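Local structure of putative periplasmic protein (Bacteroides eggerthii, 4HBR) at residues K14-A19 / V53-D58; A75-D80 / L122-I127. The protein is of unknown function but is a putative periplasmic protein of the PF11396 family, built on an antiparallel sheet flanked by helices. One frame throughout, in Å; residues are numbered along the deposited sequence.

Interaction 1: residues K14-A19 / V53-D58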
# COMPACT_ATOMS: atom_id res chain seq x y z
N LYS A 14 -6.45 -19.44 -1.44
CA LYS A 14 -7.44 -19.41 -2.52
C LYS A 14 -7.15 -18.26 -3.51
O LYS A 14 -7.23 -18.45 -4.73
CB LYS A 14 -8.85 -19.26 -1.91
CG LYS A 14 -9.99 -19.82 -2.75
CD LYS A 14 -11.37 -19.66 -2.09
CE LYS A 14 -11.72 -20.71 -1.04
NZ LYS A 14 -12.06 -22.03 -1.63
N MSE A 15 -6.80 -17.07 -2.99
CA MSE A 15 -6.45 -15.86 -3.75
C MSE A 15 -5.06 -15.94 -4.41
O MSE A 15 -4.89 -15.51 -5.55
CB MSE A 15 -6.45 -14.67 -2.80
CG MSE A 15 -7.66 -13.77 -2.88
SE MSE A 15 -7.67 -12.62 -1.25
CE MSE A 15 -8.92 -13.70 -0.22
N TYR A 16 -4.04 -16.43 -3.65
CA TYR A 16 -2.66 -16.53 -4.11
C TYR A 16 -2.09 -17.90 -3.82
O TYR A 16 -1.35 -18.08 -2.85
CB TYR A 16 -1.78 -15.44 -3.47
CG TYR A 16 -2.30 -14.04 -3.66
CD1 TYR A 16 -3.18 -13.47 -2.74
CD2 TYR A 16 -1.84 -13.23 -4.69
CE1 TYR A 16 -3.66 -12.18 -2.90
CE2 TYR A 16 -2.29 -11.93 -4.85
CZ TYR A 16 -3.24 -11.42 -3.98
OH TYR A 16 -3.65 -10.14 -4.14
N PRO A 17 -2.41 -18.91 -4.67
CA PRO A 17 -1.89 -20.27 -4.42
C PRO A 17 -0.36 -20.40 -4.46
O PRO A 17 0.18 -21.31 -3.84
CB PRO A 17 -2.53 -21.10 -5.54
CG PRO A 17 -3.58 -20.29 -6.12
CD PRO A 17 -3.28 -18.86 -5.86
N THR A 18 0.32 -19.52 -5.20
CA THR A 18 1.78 -19.57 -5.35
C THR A 18 2.51 -18.81 -4.24
O THR A 18 3.74 -18.88 -4.18
CB THR A 18 2.24 -19.07 -6.75
OG1 THR A 18 2.09 -17.65 -6.83
CG2 THR A 18 1.53 -19.77 -7.90
N ALA A 19 1.77 -18.09 -3.36
CA ALA A 19 2.36 -17.31 -2.26
C ALA A 19 3.12 -18.21 -1.30
O ALA A 19 2.58 -19.23 -0.83
CB ALA A 19 1.29 -16.53 -1.52
N VAL A 53 -10.12 -7.27 2.95
CA VAL A 53 -10.64 -5.90 2.95
C VAL A 53 -9.68 -4.93 2.24
O VAL A 53 -10.09 -3.82 1.89
CB VAL A 53 -10.98 -5.41 4.38
CG1 VAL A 53 -12.17 -6.18 4.97
CG2 VAL A 53 -9.77 -5.49 5.31
N MSE A 54 -8.42 -5.32 2.07
CA MSE A 54 -7.44 -4.47 1.41
C MSE A 54 -6.26 -5.29 0.91
O MSE A 54 -5.83 -6.24 1.55
CB MSE A 54 -6.95 -3.35 2.36
CG MSE A 54 -5.91 -2.41 1.71
SE MSE A 54 -5.60 -0.77 2.68
CE MSE A 54 -4.90 -1.38 4.32
N LYS A 55 -5.71 -4.86 -0.23
CA LYS A 55 -4.51 -5.40 -0.86
C LYS A 55 -3.57 -4.24 -1.11
O LYS A 55 -4.04 -3.15 -1.49
CB LYS A 55 -4.82 -6.07 -2.20
CG LYS A 55 -5.50 -7.40 -2.18
CD LYS A 55 -5.84 -7.80 -3.62
CE LYS A 55 -6.69 -9.04 -3.69
NZ LYS A 55 -7.13 -9.34 -5.09
N GLN A 56 -2.25 -4.46 -0.96
CA GLN A 56 -1.24 -3.46 -1.28
C GLN A 56 -0.11 -4.12 -2.04
O GLN A 56 0.34 -5.20 -1.66
CB GLN A 56 -0.71 -2.74 -0.03
CG GLN A 56 -1.72 -1.75 0.55
CD GLN A 56 -1.20 -0.98 1.72
OE1 GLN A 56 -0.01 -1.04 2.08
NE2 GLN A 56 -2.10 -0.27 2.36
N THR A 57 0.31 -3.48 -3.16
CA THR A 57 1.41 -3.93 -4.04
C THR A 57 2.44 -2.82 -4.07
O THR A 57 2.12 -1.72 -4.54
CB THR A 57 0.86 -4.27 -5.45
OG1 THR A 57 -0.08 -5.33 -5.34
CG2 THR A 57 1.93 -4.66 -6.45
N ASP A 58 3.67 -3.08 -3.56
CA ASP A 58 4.72 -2.07 -3.59
C ASP A 58 5.39 -2.10 -4.93
O ASP A 58 6.29 -2.89 -5.17
CB ASP A 58 5.74 -2.23 -2.45
CG ASP A 58 5.22 -1.87 -1.07
OD1 ASP A 58 4.16 -1.20 -0.98
OD2 ASP A 58 5.89 -2.22 -0.08
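The phenolic oxygen of Tyr16 is the polar atom at the centre of this contact, and it meets mainly the aliphatic part of Lys55. Tyr16 OH lies 3.2 Å from Lys55 CD and 3.3 Å from Lys55 CE, with Lys55 CG further off at 3.8 Å. The amine stays farther off than CD and CE, Lys55 NZ being 3.7 Å from Tyr16 OH. The oxygen therefore sits alongside the lysine shaft, against its outer methylenes, and the tyrosine comes in at a slant to the lysine chain in van der Waals contact. Lys55 reaches across because its chain is stretched straight beyond CG, while chi1 of -74° sets CG beside the backbone N and anti to the carbonyl carbon. Met15, a selenomethionine, adds a looser touch at the edge of the contact, its SE lying 4.4 Å from Lys55 CE. Tyr16 is where the chain leaves the helix, and it opens the type I turn that ends at Ala19, closed by Ala19 N bonding to Tyr16 O at 3.2 Å. The lysine ammonium also has an aromatic neighbour on its own strand, since Lys55 makes a cation-pi interaction with Trp52. The arrangement joins the C-terminal end of helix 6-15 to one face of the sheet at strand 52-58, helix-on-sheet packing at the surface of the protein. That strand runs between 40-46 and 82-90; Lys55 pairs through its backbone with Gln90, and Gln56 with Arg43. Just past the helix, Tyr16 meets the ring of Phe35 in strand 30-37, and Met15 packs on Phe46 in strand 40-46.

Interaction 2: residues A75-D80 / L122-I127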
# COMPACT_ATOMS: atom_id res chain seq x y z
N ALA A 75 3.91 17.34 -12.06
CA ALA A 75 3.48 18.74 -12.03
C ALA A 75 3.36 19.27 -10.59
O ALA A 75 3.21 20.48 -10.41
CB ALA A 75 2.14 18.89 -12.75
N SER A 76 3.42 18.38 -9.57
CA SER A 76 3.28 18.74 -8.16
C SER A 76 4.56 19.38 -7.60
O SER A 76 5.60 19.40 -8.26
CB SER A 76 2.90 17.52 -7.33
OG SER A 76 4.02 16.69 -7.07
N GLU A 77 4.48 19.88 -6.34
CA GLU A 77 5.58 20.49 -5.62
C GLU A 77 6.59 19.42 -5.12
O GLU A 77 7.64 19.78 -4.59
CB GLU A 77 5.06 21.36 -4.44
CG GLU A 77 4.18 20.63 -3.43
CD GLU A 77 3.84 21.36 -2.15
OE1 GLU A 77 4.73 22.03 -1.57
OE2 GLU A 77 2.69 21.20 -1.68
N PHE A 78 6.29 18.13 -5.33
CA PHE A 78 7.14 17.02 -4.90
C PHE A 78 7.92 16.39 -6.05
O PHE A 78 8.71 15.48 -5.80
CB PHE A 78 6.27 15.94 -4.22
CG PHE A 78 5.41 16.50 -3.12
CD1 PHE A 78 5.95 16.81 -1.88
CD2 PHE A 78 4.06 16.75 -3.35
CE1 PHE A 78 5.15 17.38 -0.88
CE2 PHE A 78 3.26 17.30 -2.34
CZ PHE A 78 3.82 17.61 -1.12
N SER A 79 7.72 16.88 -7.29
CA SER A 79 8.34 16.36 -8.52
C SER A 79 9.87 16.23 -8.42
O SER A 79 10.43 15.29 -9.00
CB SER A 79 8.00 17.25 -9.71
OG SER A 79 8.30 18.61 -9.48
N ASP A 80 10.52 17.15 -7.70
CA ASP A 80 11.98 17.21 -7.51
C ASP A 80 12.46 16.35 -6.32
O ASP A 80 13.67 16.19 -6.14
CB ASP A 80 12.44 18.68 -7.33
CG ASP A 80 11.83 19.44 -6.14
OD1 ASP A 80 10.71 19.06 -5.71
OD2 ASP A 80 12.45 20.42 -5.68
N LEU A 122 -6.20 12.87 -3.07
CA LEU A 122 -7.13 12.54 -1.99
C LEU A 122 -6.62 13.05 -0.64
O LEU A 122 -7.42 13.41 0.24
CB LEU A 122 -7.33 11.02 -1.91
CG LEU A 122 -8.06 10.38 -3.08
CD1 LEU A 122 -7.85 8.87 -3.09
CD2 LEU A 122 -9.55 10.82 -3.13
N ARG A 123 -5.30 13.07 -0.47
CA ARG A 123 -4.59 13.43 0.77
C ARG A 123 -3.12 13.67 0.51
O ARG A 123 -2.48 12.89 -0.18
CB ARG A 123 -4.70 12.25 1.79
CG ARG A 123 -3.94 12.38 3.12
CD ARG A 123 -4.43 13.55 3.98
NE ARG A 123 -5.90 13.56 4.05
CZ ARG A 123 -6.64 14.61 4.36
NH1 ARG A 123 -6.08 15.77 4.66
NH2 ARG A 123 -7.97 14.51 4.38
N GLN A 124 -2.59 14.72 1.12
CA GLN A 124 -1.19 15.10 1.19
C GLN A 124 -0.85 15.10 2.67
O GLN A 124 -1.41 15.91 3.40
CB GLN A 124 -1.03 16.49 0.57
CG GLN A 124 0.34 16.83 0.07
CD GLN A 124 0.18 17.87 -1.01
OE1 GLN A 124 -0.45 17.65 -2.07
NE2 GLN A 124 0.79 19.02 -0.79
N GLN A 125 -0.08 14.10 3.12
CA GLN A 125 0.27 13.88 4.54
C GLN A 125 1.76 14.14 4.74
O GLN A 125 2.58 13.71 3.94
CB GLN A 125 -0.06 12.41 4.89
CG GLN A 125 -0.58 12.02 6.28
CD GLN A 125 -1.05 10.55 6.27
OE1 GLN A 125 -1.88 10.10 5.44
NE2 GLN A 125 -0.58 9.79 7.25
N ASN A 126 2.12 14.79 5.83
CA ASN A 126 3.51 14.95 6.23
C ASN A 126 3.78 13.76 7.14
O ASN A 126 3.18 13.66 8.22
CB ASN A 126 3.74 16.30 6.91
CG ASN A 126 5.18 16.60 7.25
OD1 ASN A 126 5.94 15.75 7.68
ND2 ASN A 126 5.59 17.85 7.10
N ILE A 127 4.59 12.81 6.66
CA ILE A 127 4.88 11.56 7.37
C ILE A 127 6.29 11.58 7.98
O ILE A 127 6.79 10.51 8.35
CB ILE A 127 4.64 10.32 6.48
CG1 ILE A 127 5.55 10.31 5.22
CG2 ILE A 127 3.15 10.21 6.12
CD1 ILE A 127 5.75 8.93 4.59
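Phe78 turns its CE2–CZ edge onto the flat face of the Gln124 amide, the planes 89° apart, an edge-to-face arrangement with the amide as the face. Phe78 CE2 stands almost straight over Gln124 CD at 3.4 Å, and Gln124 NE2, near the ring plane, is likewise 3.4 Å from Phe78 CZ. Ring C-H groups thus meet the pi face of the amide, and Gln124 CG adds an aliphatic touch at 3.8 Å from Phe78 CZ. Glu77 reaches the same amide from the neighbouring position: its OE2 is 3.0 Å from Gln124 NE2, with the carboxylate and amide planes turned 73° from each other. Glu77 also bends over its neighbour, CG lying 3.6 Å above one face of the Phe78 ring, offset toward the rim. This follows from chi1 of 57°, which wedges Glu77 CG between the backbone N and the carbonyl carbon; beyond it the chain runs out extended to the amide. The backbone carrying both residues is tightly turned. Residues 76-79 form a type I turn, and Ser76 OG accepts from Phe78 N at 3.2 Å, making an ST turn; Ser76 OG also bonds to Phe73 O. The contact connects the loop between helix 67-75 and strand 82-90 to strand 121-126, the outermost strand at one end of the sheet. Phe78 extends the packing inward, meeting the Tyr111 ring and Ile113 on strand 109-115 and Val102 on strand 97-104. From that last strand, Lys104 holds the loop through Glu77 O and Asp80 OD1.

Overall arrangement
Both contacts bring the end of a helix or the loop after it onto the same antiparallel sheet, yet they lie on opposite sides of the molecular centre, with centres about 28 Å apart and nearest atoms about 11 Å apart. Interaction 1 meets an inner strand but remains a surface contact of partly exposed residues. Interaction 2 reaches an edge strand, yet includes one buried side chain, Phe78, between exposed polar groups and the sheet. In the first, a phenol oxygen lies against lysine methylenes; in the second, a ring edge rests on the face of an amide whose nitrogen also approaches a carboxylate. Interaction 1 is complete in the chain before interaction 2 begins.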